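Side-chain contacts in calcium uptake protein 2, mitochondrial (Homo sapiens, PDB 6LB7), which probably takes part in regulating mitochondrial calcium uptake, binding calcium through an EF-hand: residues Arg31-Leu34 with Phe35-Phe39; Leu171-Lys174 with Glu175-Arg178; Thr217-Lys220 with Asp221-Trp224; Phe255-Ala258 with Met259-Ser263; Leu312-Leu315 with Lys316-Met319. One frame throughout, in Å; residues are numbered along the deposited sequence.

Interaction 1 of 5, residues Arg31-Leu34 with Phe35-Phe39; sequences RDFL and FSVMF
F33 O is gripped by two donors from the next turn of helix 30-38. S36 OG donates to F33 O at 2.9 Å, and V37 N reaches that oxygen at 3.1 Å. The hydroxyl approaches well off the end of the carbonyl, with a C=O...OG angle of 124°. It can do so because S36 OG sits between its own N and carbonyl carbon (chi1 83°). V37 CG2 lies over a face of the F33 ring, 4.0 Å from its centroid, as a CH-pi contact.

On another side of the helix, R31 runs out extended past F35. Its CG rests over a face of the F35 ring, 4.3 Å from the centroid. The guanidinium is turned 66° from the ring plane, and F35 CE2 lies over its face, 3.3 Å from R31 CZ. With F35 cut back to alanine, the R31 guanidinium would probably lose the ring it rests on and be less fixed in its turn. F33 and V37 pack on helix 84-94, L34 and M38 on helix 173-196. The contact thus buries mostly apolar groups, plus S36 OG and D32, whose OD2 accepts from S19 OG and T29 N, while R31 stays exposed over F35.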
loop_
_atom_site.group_PDB
_atom_site.type_symbol
_atom_site.label_atom_id
_atom_site.label_comp_id
_atom_site.label_asym_id
_atom_site.label_seq_id
_atom_site.Cartn_x
_atom_site.Cartn_y
_atom_site.Cartn_z
ATOM N N ARG B 31 26.928 -10.994 14.058
ATOM C CA ARG B 31 27.378 -9.813 14.789
ATOM C C ARG B 31 27.433 -8.591 13.875
ATOM O O ARG B 31 26.907 -7.519 14.223
ATOM C CB ARG B 31 28.752 -10.081 15.417
ATOM C CG ARG B 31 29.334 -8.924 16.260
ATOM C CD ARG B 31 30.616 -9.378 16.957
ATOM N NE ARG B 31 31.135 -8.408 17.912
ATOM C CZ ARG B 31 31.845 -7.339 17.561
ATOM N NH1 ARG B 31 32.110 -7.122 16.280
ATOM N NH2 ARG B 31 32.290 -6.489 18.484
ATOM N N ASP B 32 28.075 -8.733 12.705
ATOM C CA ASP B 32 28.103 -7.658 11.713
ATOM C C ASP B 32 26.705 -7.158 11.400
ATOM O O ASP B 32 26.466 -5.947 11.298
ATOM C CB ASP B 32 28.729 -8.134 10.397
ATOM C CG ASP B 32 30.207 -8.436 10.497
ATOM O OD1 ASP B 32 30.880 -7.961 11.435
ATOM O OD2 ASP B 32 30.698 -9.139 9.584
ATOM N N PHE B 33 25.793 -8.092 11.129
ATOM C CA PHE B 33 24.439 -7.727 10.742
ATOM C C PHE B 33 23.765 -6.909 11.835
ATOM O O PHE B 33 23.187 -5.848 11.567
ATOM C CB PHE B 33 23.617 -8.984 10.440
ATOM C CG PHE B 33 22.161 -8.700 10.269
ATOM C CD1 PHE B 33 21.707 -8.022 9.153
ATOM C CD2 PHE B 33 21.255 -9.080 11.235
ATOM C CE1 PHE B 33 20.364 -7.751 8.999
ATOM C CE2 PHE B 33 19.919 -8.796 11.093
ATOM C CZ PHE B 33 19.475 -8.133 9.981
ATOM N N LEU B 34 23.825 -7.395 13.077
ATOM C CA LEU B 34 23.207 -6.673 14.186
ATOM C C LEU B 34 23.745 -5.248 14.292
ATOM O O LEU B 34 22.971 -4.303 14.470
ATOM C CB LEU B 34 23.440 -7.425 15.496
ATOM C CG LEU B 34 22.734 -8.770 15.601
ATOM C CD1 LEU B 34 23.316 -9.569 16.758
ATOM C CD2 LEU B 34 21.216 -8.583 15.745
ATOM N N PHE B 35 25.068 -5.071 14.147
ATOM C CA PHE B 35 25.663 -3.738 14.226
ATOM C C PHE B 35 25.201 -2.846 13.076
ATOM O O PHE B 35 24.917 -1.660 13.277
ATOM C CB PHE B 35 27.189 -3.834 14.237
ATOM C CG PHE B 35 27.760 -4.351 15.530
ATOM C CD1 PHE B 35 26.940 -4.634 16.610
ATOM C CD2 PHE B 35 29.118 -4.519 15.678
ATOM C CE1 PHE B 35 27.463 -5.095 17.801
ATOM C CE2 PHE B 35 29.642 -4.978 16.866
ATOM C CZ PHE B 35 28.809 -5.268 17.928
ATOM N N SER B 36 25.125 -3.389 11.863
ATOM C CA SER B 36 24.673 -2.584 10.733
ATOM C C SER B 36 23.226 -2.125 10.903
ATOM O O SER B 36 22.821 -1.114 10.316
ATOM C CB SER B 36 24.837 -3.377 9.434
ATOM O OG SER B 36 23.741 -4.248 9.211
ATOM N N VAL B 37 22.440 -2.830 11.707
ATOM C CA VAL B 37 21.061 -2.421 11.925
ATOM C C VAL B 37 20.979 -1.333 12.997
ATOM O O VAL B 37 20.172 -0.405 12.902
ATOM C CB VAL B 37 20.222 -3.665 12.284
ATOM C CG1 VAL B 37 18.888 -3.272 12.871
ATOM C CG2 VAL B 37 20.039 -4.552 11.043
ATOM N N MET B 38 21.808 -1.425 14.025
ATOM C CA MET B 38 21.712 -0.490 15.134
ATOM C C MET B 38 22.469 0.799 14.864
ATOM O O MET B 38 22.035 1.863 15.309
ATOM C CB MET B 38 22.239 -1.140 16.414
ATOM C CG MET B 38 21.348 -2.279 16.919
ATOM S SD MET B 38 21.699 -2.597 18.645
ATOM C CE MET B 38 23.407 -3.135 18.533
ATOM N N PHE B 39 23.596 0.723 14.150
ATOM C CA PHE B 39 24.534 1.833 14.017
ATOM C C PHE B 39 24.669 2.275 12.568
ATOM O O PHE B 39 24.540 1.475 11.643
ATOM C CB PHE B 39 25.922 1.461 14.553
ATOM C CG PHE B 39 25.898 0.875 15.940
ATOM C CD1 PHE B 39 25.521 1.651 17.028
ATOM C CD2 PHE B 39 26.261 -0.437 16.165
ATOM C CE1 PHE B 39 25.491 1.116 18.305
ATOM C CE2 PHE B 39 26.228 -0.977 17.442
ATOM C CZ PHE B 39 25.847 -0.204 18.512
#

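Interaction 2 of 5, residues Leu171-Lys174 with Glu175-Arg178; sequences LHYK and EFRR
Y173 and R177 meet because both first torsions send the side chain the same way. Each has CG anti to the backbone N, with chi1 179° for Y173 and 172° for R177. R177 CB then lies over a face of the Y173 ring, 4.0 Å from its centroid, as a CH-pi contact. The R177 chain bends at chi3 (48°), and its guanidinium is turned steeply against the ring. Y173 CE2 sits near the edge of that guanidinium. R177 NH1 goes on to a salt bridge with E181. The same pair is joined through the backbone, where R177 N donates to Y173 O at 2.7 Å, almost straight. Losing the Y173 ring to a serine is likely to leave R177 CB without the face it lies on and to open a gap beside H102 and F105, whose rings meet the tyrosine edge-to-face.

H172 is the N-cap of helix 173-196. Before it, L171 pairs through its backbone with I116 in the short antiparallel strand 115-116, which also carries the calcium ligand M115. Such a strand link between two loops is consistent with a paired EF-hand, and the L171 side chain is about 9 Å from the bound calcium ion. Inward, L171 CD2 comes to the edge of the F176 ring, 3.9 Å from F176 CD1. On the outer side a water ties the helix start together. The water accepts from H172 N at 2.9 Å and donates to E175 OE2 at 3.0 Å.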
loop_
_atom_site.group_PDB
_atom_site.type_symbol
_atom_site.label_atom_id
_atom_site.label_comp_id
_atom_site.label_asym_id
_atom_site.label_seq_id
_atom_site.Cartn_x
_atom_site.Cartn_y
_atom_site.Cartn_z
ATOM N N LEU B 171 10.883 -25.455 4.835
ATOM C CA LEU B 171 10.492 -24.464 5.841
ATOM C C LEU B 171 8.985 -24.213 5.758
ATOM O O LEU B 171 8.483 -23.682 4.762
ATOM C CB LEU B 171 11.286 -23.170 5.646
ATOM C CG LEU B 171 11.024 -21.984 6.576
ATOM C CD1 LEU B 171 11.331 -22.369 8.009
ATOM C CD2 LEU B 171 11.868 -20.768 6.170
ATOM N N HIS B 172 8.266 -24.591 6.808
ATOM C CA HIS B 172 6.829 -24.372 6.871
ATOM C C HIS B 172 6.549 -22.972 7.404
ATOM O O HIS B 172 7.438 -22.294 7.928
ATOM C CB HIS B 172 6.171 -25.439 7.745
ATOM C CG HIS B 172 6.349 -26.825 7.212
ATOM N ND1 HIS B 172 5.334 -27.519 6.585
ATOM C CD2 HIS B 172 7.439 -27.629 7.169
ATOM C CE1 HIS B 172 5.786 -28.701 6.204
ATOM N NE2 HIS B 172 7.061 -28.791 6.540
ATOM N N TYR B 173 5.296 -22.528 7.267
ATOM C CA TYR B 173 5.007 -21.144 7.619
ATOM C C TYR B 173 5.242 -20.879 9.100
ATOM O O TYR B 173 5.718 -19.798 9.477
ATOM C CB TYR B 173 3.581 -20.758 7.248
ATOM C CG TYR B 173 3.312 -19.336 7.661
ATOM C CD1 TYR B 173 4.123 -18.295 7.183
ATOM C CD2 TYR B 173 2.283 -19.024 8.553
ATOM C CE1 TYR B 173 3.904 -16.980 7.576
ATOM C CE2 TYR B 173 2.057 -17.725 8.946
ATOM C CZ TYR B 173 2.877 -16.701 8.451
ATOM O OH TYR B 173 2.651 -15.407 8.839
ATOM N N LYS B 174 4.908 -21.840 9.964
ATOM C CA LYS B 174 4.980 -21.503 11.382
ATOM C C LYS B 174 6.422 -21.344 11.846
ATOM O O LYS B 174 6.689 -20.503 12.708
ATOM C CB LYS B 174 4.201 -22.521 12.216
ATOM C CG LYS B 174 4.963 -23.695 12.748
ATOM C CD LYS B 174 4.004 -24.601 13.547
ATOM C CE LYS B 174 4.701 -25.852 14.053
ATOM N NZ LYS B 174 3.791 -26.843 14.681
ATOM N N GLU B 175 7.367 -22.090 11.265
ATOM C CA GLU B 175 8.718 -21.735 11.684
ATOM C C GLU B 175 9.241 -20.520 10.915
ATOM O O GLU B 175 10.011 -19.726 11.460
ATOM C CB GLU B 175 9.697 -22.895 11.473
ATOM C CG GLU B 175 9.580 -24.092 12.306
ATOM C CD GLU B 175 8.194 -24.651 12.408
ATOM O OE1 GLU B 175 7.687 -24.701 13.431
ATOM O OE2 GLU B 175 7.617 -25.031 11.470
ATOM N N PHE B 176 8.739 -20.187 9.722
ATOM C CA PHE B 176 9.097 -18.921 9.076
ATOM C C PHE B 176 8.585 -17.741 9.893
ATOM O O PHE B 176 9.334 -16.808 10.187
ATOM C CB PHE B 176 8.524 -18.899 7.655
ATOM C CG PHE B 176 8.743 -17.595 6.887
ATOM C CD1 PHE B 176 9.791 -17.474 5.988
ATOM C CD2 PHE B 176 7.858 -16.528 7.023
ATOM C CE1 PHE B 176 9.976 -16.305 5.241
ATOM C CE2 PHE B 176 8.035 -15.344 6.279
ATOM C CZ PHE B 176 9.099 -15.239 5.390
ATOM N N ARG B 177 7.299 -17.781 10.275
ATOM C CA ARG B 177 6.690 -16.706 11.051
ATOM C C ARG B 177 7.409 -16.490 12.376
ATOM O O ARG B 177 7.635 -15.351 12.790
ATOM C CB ARG B 177 5.213 -17.015 11.305
ATOM C CG ARG B 177 4.537 -16.032 12.267
ATOM C CD ARG B 177 3.074 -16.391 12.592
ATOM N NE ARG B 177 2.921 -17.801 12.946
ATOM C CZ ARG B 177 3.202 -18.309 14.147
ATOM N NH1 ARG B 177 3.642 -17.529 15.134
ATOM N NH2 ARG B 177 3.036 -19.605 14.368
ATOM N N ARG B 178 7.744 -17.574 13.075
ATOM C CA ARG B 178 8.382 -17.464 14.381
ATOM C C ARG B 178 9.778 -16.846 14.268
ATOM O O ARG B 178 10.197 -16.071 15.134
ATOM C CB ARG B 178 8.428 -18.850 15.028
ATOM C CG ARG B 178 8.983 -18.888 16.376
ATOM C CD ARG B 178 8.788 -20.238 17.039
ATOM N NE ARG B 178 7.520 -20.421 17.465
ATOM C CZ ARG B 178 7.052 -19.897 18.460
ATOM N NH1 ARG B 178 7.752 -19.160 19.129
ATOM N NH2 ARG B 178 5.886 -20.105 18.783
HETATM O O HOH W 1 9.329 -25.842 9.195
#

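Interaction 3 of 5, residues Thr217-Lys220 with Asp221-Trp224; sequences TENK and DIYW
The Y223 ring lies flat against the backbone carbonyl of N219. N219 O sits 3.5 Å above the ring plane, over its centre. The first torsion of Y223 (chi1 -52°) sets CG beside its own N and folds the ring back along the start of the helix. The phenol end then reaches the side chain of the same asparagine, with Y223 OH 3.7 Å from N219 CB. So one residue is met twice, by its carbonyl at the middle of the ring and by its CB at the far end.

N219 O has another partner. I222 N donates to N219 O at 3.1 Å, with a bent N-H...O angle of 135°, and comes from above the carbonyl plane. The N219 side chain makes no capping bond. It runs alongside I222 instead, with N219 OD1 3.8 Å from I222 CD1.

The next carbonyl is held more regularly. W224 N donates to K220 O at 3.1 Å and 165°. The indole also comes close, with W224 CD1 3.3 Å from K220 O, and the oxygen lies near the ring plane at its edge. D221 and I222 are exposed. The Y223 ring, by contrast, is buried: it meets F298 and packs on V314 and E310 of helix 308-320.

Before the helix, K220 N bonds back to T217 O at 3.0 Å. This is a type I beta turn running directly into the first turn of helix 220-230, with N219 at the N-cap position.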
loop_
_atom_site.group_PDB
_atom_site.type_symbol
_atom_site.label_atom_id
_atom_site.label_comp_id
_atom_site.label_asym_id
_atom_site.label_seq_id
_atom_site.Cartn_x
_atom_site.Cartn_y
_atom_site.Cartn_z
ATOM N N THR B 217 18.328 16.188 10.744
ATOM C CA THR B 217 17.649 17.156 9.904
ATOM C C THR B 217 17.698 18.549 10.533
ATOM O O THR B 217 18.122 18.727 11.673
ATOM C CB THR B 217 16.214 16.700 9.665
ATOM O OG1 THR B 217 15.589 16.490 10.931
ATOM C CG2 THR B 217 16.204 15.391 8.916
ATOM N N GLU B 218 17.248 19.548 9.766
ATOM C CA GLU B 218 17.488 20.949 10.122
ATOM C C GLU B 218 16.810 21.371 11.422
ATOM O O GLU B 218 17.268 22.318 12.067
ATOM C CB GLU B 218 17.029 21.872 8.987
ATOM C CG GLU B 218 15.529 21.850 8.731
ATOM C CD GLU B 218 15.055 20.636 7.922
ATOM O OE1 GLU B 218 15.869 19.724 7.582
ATOM O OE2 GLU B 218 13.847 20.602 7.618
ATOM N N ASN B 219 15.753 20.689 11.843
ATOM C CA ASN B 219 15.061 21.032 13.078
ATOM C C ASN B 219 15.518 20.218 14.273
ATOM O O ASN B 219 14.859 20.256 15.314
ATOM C CB ASN B 219 13.553 20.868 12.906
ATOM C CG ASN B 219 12.926 22.069 12.271
ATOM O OD1 ASN B 219 13.347 23.201 12.522
ATOM N ND2 ASN B 219 11.928 21.842 11.424
ATOM N N LYS B 220 16.633 19.501 14.171
ATOM C CA LYS B 220 16.976 18.609 15.271
ATOM C C LYS B 220 17.337 19.362 16.551
ATOM O O LYS B 220 17.168 18.807 17.641
ATOM C CB LYS B 220 18.109 17.662 14.867
ATOM C CG LYS B 220 19.521 18.216 15.022
ATOM C CD LYS B 220 20.528 17.131 14.680
ATOM C CE LYS B 220 21.898 17.691 14.412
ATOM N NZ LYS B 220 22.616 17.921 15.676
ATOM N N ASP B 221 17.792 20.617 16.470
ATOM C CA ASP B 221 18.129 21.317 17.714
ATOM C C ASP B 221 16.896 21.554 18.576
ATOM O O ASP B 221 16.988 21.552 19.809
ATOM C CB ASP B 221 18.806 22.652 17.426
ATOM C CG ASP B 221 17.814 23.714 16.988
ATOM O OD1 ASP B 221 17.476 23.723 15.791
ATOM O OD2 ASP B 221 17.348 24.508 17.842
ATOM N N ILE B 222 15.737 21.738 17.947
ATOM C CA ILE B 222 14.508 21.965 18.697
ATOM C C ILE B 222 14.073 20.695 19.418
ATOM O O ILE B 222 13.619 20.746 20.568
ATOM C CB ILE B 222 13.411 22.476 17.750
ATOM C CG1 ILE B 222 13.810 23.832 17.149
ATOM C CG2 ILE B 222 12.079 22.559 18.486
ATOM C CD1 ILE B 222 12.818 24.361 16.118
ATOM N N TYR B 223 14.165 19.541 18.738
ATOM C CA TYR B 223 13.855 18.265 19.379
ATOM C C TYR B 223 14.707 18.065 20.614
ATOM O O TYR B 223 14.198 17.719 21.685
ATOM C CB TYR B 223 14.091 17.103 18.402
ATOM C CG TYR B 223 13.405 17.274 17.075
ATOM C CD1 TYR B 223 12.206 17.983 16.970
ATOM C CD2 TYR B 223 13.957 16.738 15.919
ATOM C CE1 TYR B 223 11.582 18.152 15.745
ATOM C CE2 TYR B 223 13.336 16.885 14.701
ATOM C CZ TYR B 223 12.158 17.598 14.613
ATOM O OH TYR B 223 11.562 17.743 13.381
ATOM N N TRP B 224 16.025 18.261 20.471
ATOM C CA TRP B 224 16.946 17.975 21.560
ATOM C C TRP B 224 16.828 18.981 22.692
ATOM O O TRP B 224 17.052 18.629 23.856
ATOM C CB TRP B 224 18.379 17.918 21.035
ATOM C CG TRP B 224 18.675 16.588 20.417
ATOM C CD1 TRP B 224 18.818 16.309 19.087
ATOM C CD2 TRP B 224 18.828 15.344 21.110
ATOM N NE1 TRP B 224 19.063 14.963 18.913
ATOM C CE2 TRP B 224 19.080 14.353 20.142
ATOM C CE3 TRP B 224 18.782 14.975 22.460
ATOM C CZ2 TRP B 224 19.290 13.016 20.482
ATOM C CZ3 TRP B 224 18.993 13.647 22.794
ATOM C CH2 TRP B 224 19.244 12.689 21.811
#

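Interaction 4 of 5, residues Phe255-Ala258 with Met259-Ser263; sequences FAIA and MQMFS
F255 and M259 form the tight part of this contact, one turn apart on helix 252-264. M259 CG lies over a face of the F255 ring, 3.9 Å from its centroid. The methionine then curls over the ring. Bends at chi2 (-57°) and chi3 (110°) bring M259 CE back to 3.6 Å from F255 CZ. The sulfur stands obliquely to the ring, with M259 SD 4.5 Å from the F255 centroid, which makes a Met-aromatic contact. Three successive atoms of the methionine thus follow the ring. F248 and F274 meet F255 edge-to-face, and A277 of helix 271-282 packs on both F255 and M259.

The other side of the helix is looser within the segments. I257 and M261 lie side by side, pointing the same way, and touch through I257 CG2 and M261 CE at 3.8 Å. M261 is extended beyond CG, so it runs along its neighbour rather than wrapping it. Both pack on apolar side chains of another protein chain. Q260 stretches away from the helix, and its OE1 takes a hydrogen bond from a polar side chain of that other chain.

Beneath both sides the backbone bonds are regular, as with M259 N to F255 O at 2.9 Å. Such a helix has two faces: the F255-M259 pair packs within its own chain, while I257, A258, M261 and F262, with the Q260 amide, meet the other chain.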
loop_
_atom_site.group_PDB
_atom_site.type_symbol
_atom_site.label_atom_id
_atom_site.label_comp_id
_atom_site.label_asym_id
_atom_site.label_seq_id
_atom_site.Cartn_x
_atom_site.Cartn_y
_atom_site.Cartn_z
ATOM N N PHE B 255 -1.006 5.003 9.950
ATOM C CA PHE B 255 -0.921 6.131 10.871
ATOM C C PHE B 255 -0.820 7.449 10.118
ATOM O O PHE B 255 -1.438 8.445 10.516
ATOM C CB PHE B 255 0.267 5.967 11.824
ATOM C CG PHE B 255 0.412 7.109 12.790
ATOM C CD1 PHE B 255 1.342 8.117 12.552
ATOM C CD2 PHE B 255 -0.410 7.195 13.921
ATOM C CE1 PHE B 255 1.470 9.188 13.433
ATOM C CE2 PHE B 255 -0.282 8.258 14.814
ATOM C CZ PHE B 255 0.659 9.260 14.561
ATOM N N ALA B 256 -0.043 7.484 9.033
ATOM C CA ALA B 256 0.087 8.719 8.259
ATOM C C ALA B 256 -1.225 9.093 7.565
ATOM O O ALA B 256 -1.555 10.282 7.447
ATOM C CB ALA B 256 1.211 8.589 7.232
ATOM N N ILE B 257 -1.977 8.093 7.087
ATOM C CA ILE B 257 -3.296 8.362 6.513
ATOM C C ILE B 257 -4.216 8.965 7.566
ATOM O O ILE B 257 -4.959 9.909 7.296
ATOM C CB ILE B 257 -3.903 7.075 5.916
ATOM C CG1 ILE B 257 -3.188 6.678 4.616
ATOM C CG2 ILE B 257 -5.409 7.252 5.680
ATOM C CD1 ILE B 257 -3.331 5.197 4.255
ATOM N N ALA B 258 -4.193 8.417 8.783
ATOM C CA ALA B 258 -5.016 8.980 9.842
ATOM C C ALA B 258 -4.583 10.405 10.165
ATOM O O ALA B 258 -5.426 11.300 10.296
ATOM C CB ALA B 258 -4.955 8.087 11.080
ATOM N N MET B 259 -3.265 10.650 10.236
ATOM C CA MET B 259 -2.776 12.007 10.486
ATOM C C MET B 259 -3.238 12.973 9.401
ATOM O O MET B 259 -3.611 14.114 9.696
ATOM C CB MET B 259 -1.248 12.027 10.582
ATOM C CG MET B 259 -0.687 11.442 11.889
ATOM S SD MET B 259 -1.344 12.296 13.349
ATOM C CE MET B 259 -2.403 11.054 14.031
ATOM N N GLN B 260 -3.220 12.535 8.140
ATOM C CA GLN B 260 -3.641 13.418 7.064
ATOM C C GLN B 260 -5.131 13.693 7.129
ATOM O O GLN B 260 -5.574 14.798 6.798
ATOM C CB GLN B 260 -3.290 12.825 5.700
ATOM C CG GLN B 260 -3.431 13.831 4.566
ATOM C CD GLN B 260 -3.202 13.225 3.198
ATOM O OE1 GLN B 260 -3.779 12.186 2.858
ATOM N NE2 GLN B 260 -2.353 13.870 2.401
ATOM N N MET B 261 -5.923 12.720 7.571
ATOM C CA MET B 261 -7.357 12.971 7.638
ATOM C C MET B 261 -7.694 13.988 8.721
ATOM O O MET B 261 -8.571 14.836 8.519
ATOM C CB MET B 261 -8.104 11.659 7.839
ATOM C CG MET B 261 -8.222 10.847 6.538
ATOM S SD MET B 261 -8.946 9.253 6.917
ATOM C CE MET B 261 -8.990 8.463 5.308
ATOM N N PHE B 262 -7.004 13.939 9.868
ATOM C CA PHE B 262 -7.175 14.997 10.863
ATOM C C PHE B 262 -6.767 16.348 10.292
ATOM O O PHE B 262 -7.441 17.358 10.517
ATOM C CB PHE B 262 -6.346 14.715 12.114
ATOM C CG PHE B 262 -6.955 13.717 13.047
ATOM C CD1 PHE B 262 -8.299 13.756 13.342
ATOM C CD2 PHE B 262 -6.167 12.735 13.637
ATOM C CE1 PHE B 262 -8.861 12.846 14.200
ATOM C CE2 PHE B 262 -6.727 11.812 14.506
ATOM C CZ PHE B 262 -8.074 11.870 14.787
ATOM N N SER B 263 -5.640 16.392 9.583
ATOM C CA SER B 263 -5.202 17.648 8.994
ATOM C C SER B 263 -6.236 18.184 8.006
ATOM O O SER B 263 -6.553 19.383 8.006
ATOM C CB SER B 263 -3.853 17.452 8.312
ATOM O OG SER B 263 -3.429 18.666 7.731
#

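Interaction 5 of 5, residues Leu312-Leu315 with Lys316-Met319; sequences LGVL and KNRM
Helix 308-320 is the last helix modelled in the chain, and it follows a stretch whose sequence resembles an EF-hand loop. L312 and K316 meet one turn apart on it. The K316 chain bends at chi3 (-100°) and folds back over the leucine, putting K316 CE 3.6 Å from L312 CG. The same methylene passes the backbone, with K316 CE 3.5 Å from L312 O. L312 O already accepts from K316 N at 2.9 Å. The lysine thus lies on L312 with its aliphatic part.

N317 sits over the carbonyl of the glycine a turn back, with N317 CG 3.3 Å from G313 O. N317 OD1 lies 3.5 Å from V314 CA and takes its hydrogen bond from outside the pair, with T215 OG1. This bond probably helps set how the amide is turned.

R318 leaves the helix on a further side. R318 CB passes L315 O at 3.3 Å, and the chain then bends at chi2 and chi3 toward W210. There the guanidinium makes a cation-pi contact with the W210 ring, a hydrogen bond to W210 O and a salt bridge to E191. L315 turns the other way, into F245 and F248 of helix 239-249. V314 meets L212 and T215. Apolar residues and the buried R318 on the inward side, with the exposed K316 outward, fit what is probably the exiting helix of the C-terminal EF-hand.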
loop_
_atom_site.group_PDB
_atom_site.type_symbol
_atom_site.label_atom_id
_atom_site.label_comp_id
_atom_site.label_asym_id
_atom_site.label_seq_id
_atom_site.Cartn_x
_atom_site.Cartn_y
_atom_site.Cartn_z
ATOM N N LEU B 312 6.307 12.160 12.253
ATOM C CA LEU B 312 6.334 11.179 11.176
ATOM C C LEU B 312 7.674 11.175 10.439
ATOM O O LEU B 312 8.172 10.116 10.039
ATOM C CB LEU B 312 5.184 11.476 10.214
ATOM C CG LEU B 312 4.858 10.368 9.230
ATOM C CD1 LEU B 312 4.360 9.135 9.983
ATOM C CD2 LEU B 312 3.832 10.869 8.225
ATOM N N GLY B 313 8.280 12.347 10.259
ATOM C CA GLY B 313 9.595 12.390 9.652
ATOM C C GLY B 313 10.644 11.644 10.456
ATOM O O GLY B 313 11.431 10.873 9.899
ATOM N N VAL B 314 10.674 11.865 11.776
ATOM C CA VAL B 314 11.636 11.161 12.630
ATOM C C VAL B 314 11.363 9.657 12.628
ATOM O O VAL B 314 12.294 8.842 12.604
ATOM C CB VAL B 314 11.607 11.754 14.054
ATOM C CG1 VAL B 314 12.406 10.881 15.042
ATOM C CG2 VAL B 314 12.147 13.195 14.053
ATOM N N LEU B 315 10.088 9.271 12.664
ATOM C CA LEU B 315 9.726 7.862 12.583
ATOM C C LEU B 315 10.236 7.247 11.295
ATOM O O LEU B 315 10.733 6.113 11.290
ATOM C CB LEU B 315 8.205 7.701 12.672
ATOM C CG LEU B 315 7.577 7.939 14.043
ATOM C CD1 LEU B 315 6.107 7.573 14.007
ATOM C CD2 LEU B 315 8.310 7.133 15.089
ATOM N N LYS B 316 10.111 7.981 10.185
ATOM C CA LYS B 316 10.651 7.497 8.924
ATOM C C LYS B 316 12.173 7.455 8.947
ATOM O O LYS B 316 12.759 6.543 8.363
ATOM C CB LYS B 316 10.123 8.344 7.764
ATOM C CG LYS B 316 8.662 8.022 7.403
ATOM C CD LYS B 316 8.170 8.835 6.206
ATOM C CE LYS B 316 7.321 10.029 6.638
ATOM N NZ LYS B 316 7.654 11.312 5.935
ATOM N N ASN B 317 12.839 8.394 9.631
ATOM C CA ASN B 317 14.274 8.220 9.867
ATOM C C ASN B 317 14.546 6.879 10.557
ATOM O O ASN B 317 15.459 6.146 10.166
ATOM C CB ASN B 317 14.856 9.358 10.726
ATOM C CG ASN B 317 14.709 10.759 10.097
ATOM O OD1 ASN B 317 14.595 11.748 10.822
ATOM N ND2 ASN B 317 14.743 10.845 8.768
ATOM N N ARG B 318 13.787 6.562 11.621
ATOM C CA ARG B 318 14.005 5.309 12.353
ATOM C C ARG B 318 13.879 4.112 11.422
ATOM O O ARG B 318 14.787 3.280 11.332
ATOM C CB ARG B 318 13.008 5.150 13.502
ATOM C CG ARG B 318 13.302 5.847 14.840
ATOM C CD ARG B 318 14.557 5.365 15.595
ATOM N NE ARG B 318 14.979 3.998 15.335
ATOM C CZ ARG B 318 16.114 3.459 15.788
ATOM N NH1 ARG B 318 16.960 4.167 16.539
ATOM N NH2 ARG B 318 16.413 2.197 15.481
ATOM N N MET B 319 12.756 4.026 10.703
ATOM C CA MET B 319 12.464 2.856 9.887
ATOM C C MET B 319 13.526 2.626 8.824
ATOM O O MET B 319 13.908 1.481 8.557
ATOM C CB MET B 319 11.084 3.011 9.252
ATOM C CG MET B 319 10.001 3.070 10.306
ATOM S SD MET B 319 10.249 1.670 11.408
ATOM C CE MET B 319 9.926 0.329 10.243
#

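How the interactions relate
All five are local contacts within or at the start of helices. Interactions 1 and 4 are buried, 2 and 5 partly so, and 3 lies at the surface. V314 packs on Y223, and L312 on F255 and A256, so helix 308-320 of interaction 5 joins helices 220-230 and 252-264. Helix 173-196, begun in interaction 2, supports L34 and M38 of interaction 1; its E191 touches M38 and also pairs with R318 of interaction 5. Aromatic contacts vary with place: methionine over a ring in 4, aliphatic carbons over rings in 1 and 2, and a carbonyl over a ring in 3. Interaction 5 has no ring of its own and packs a lysine chain on leucine.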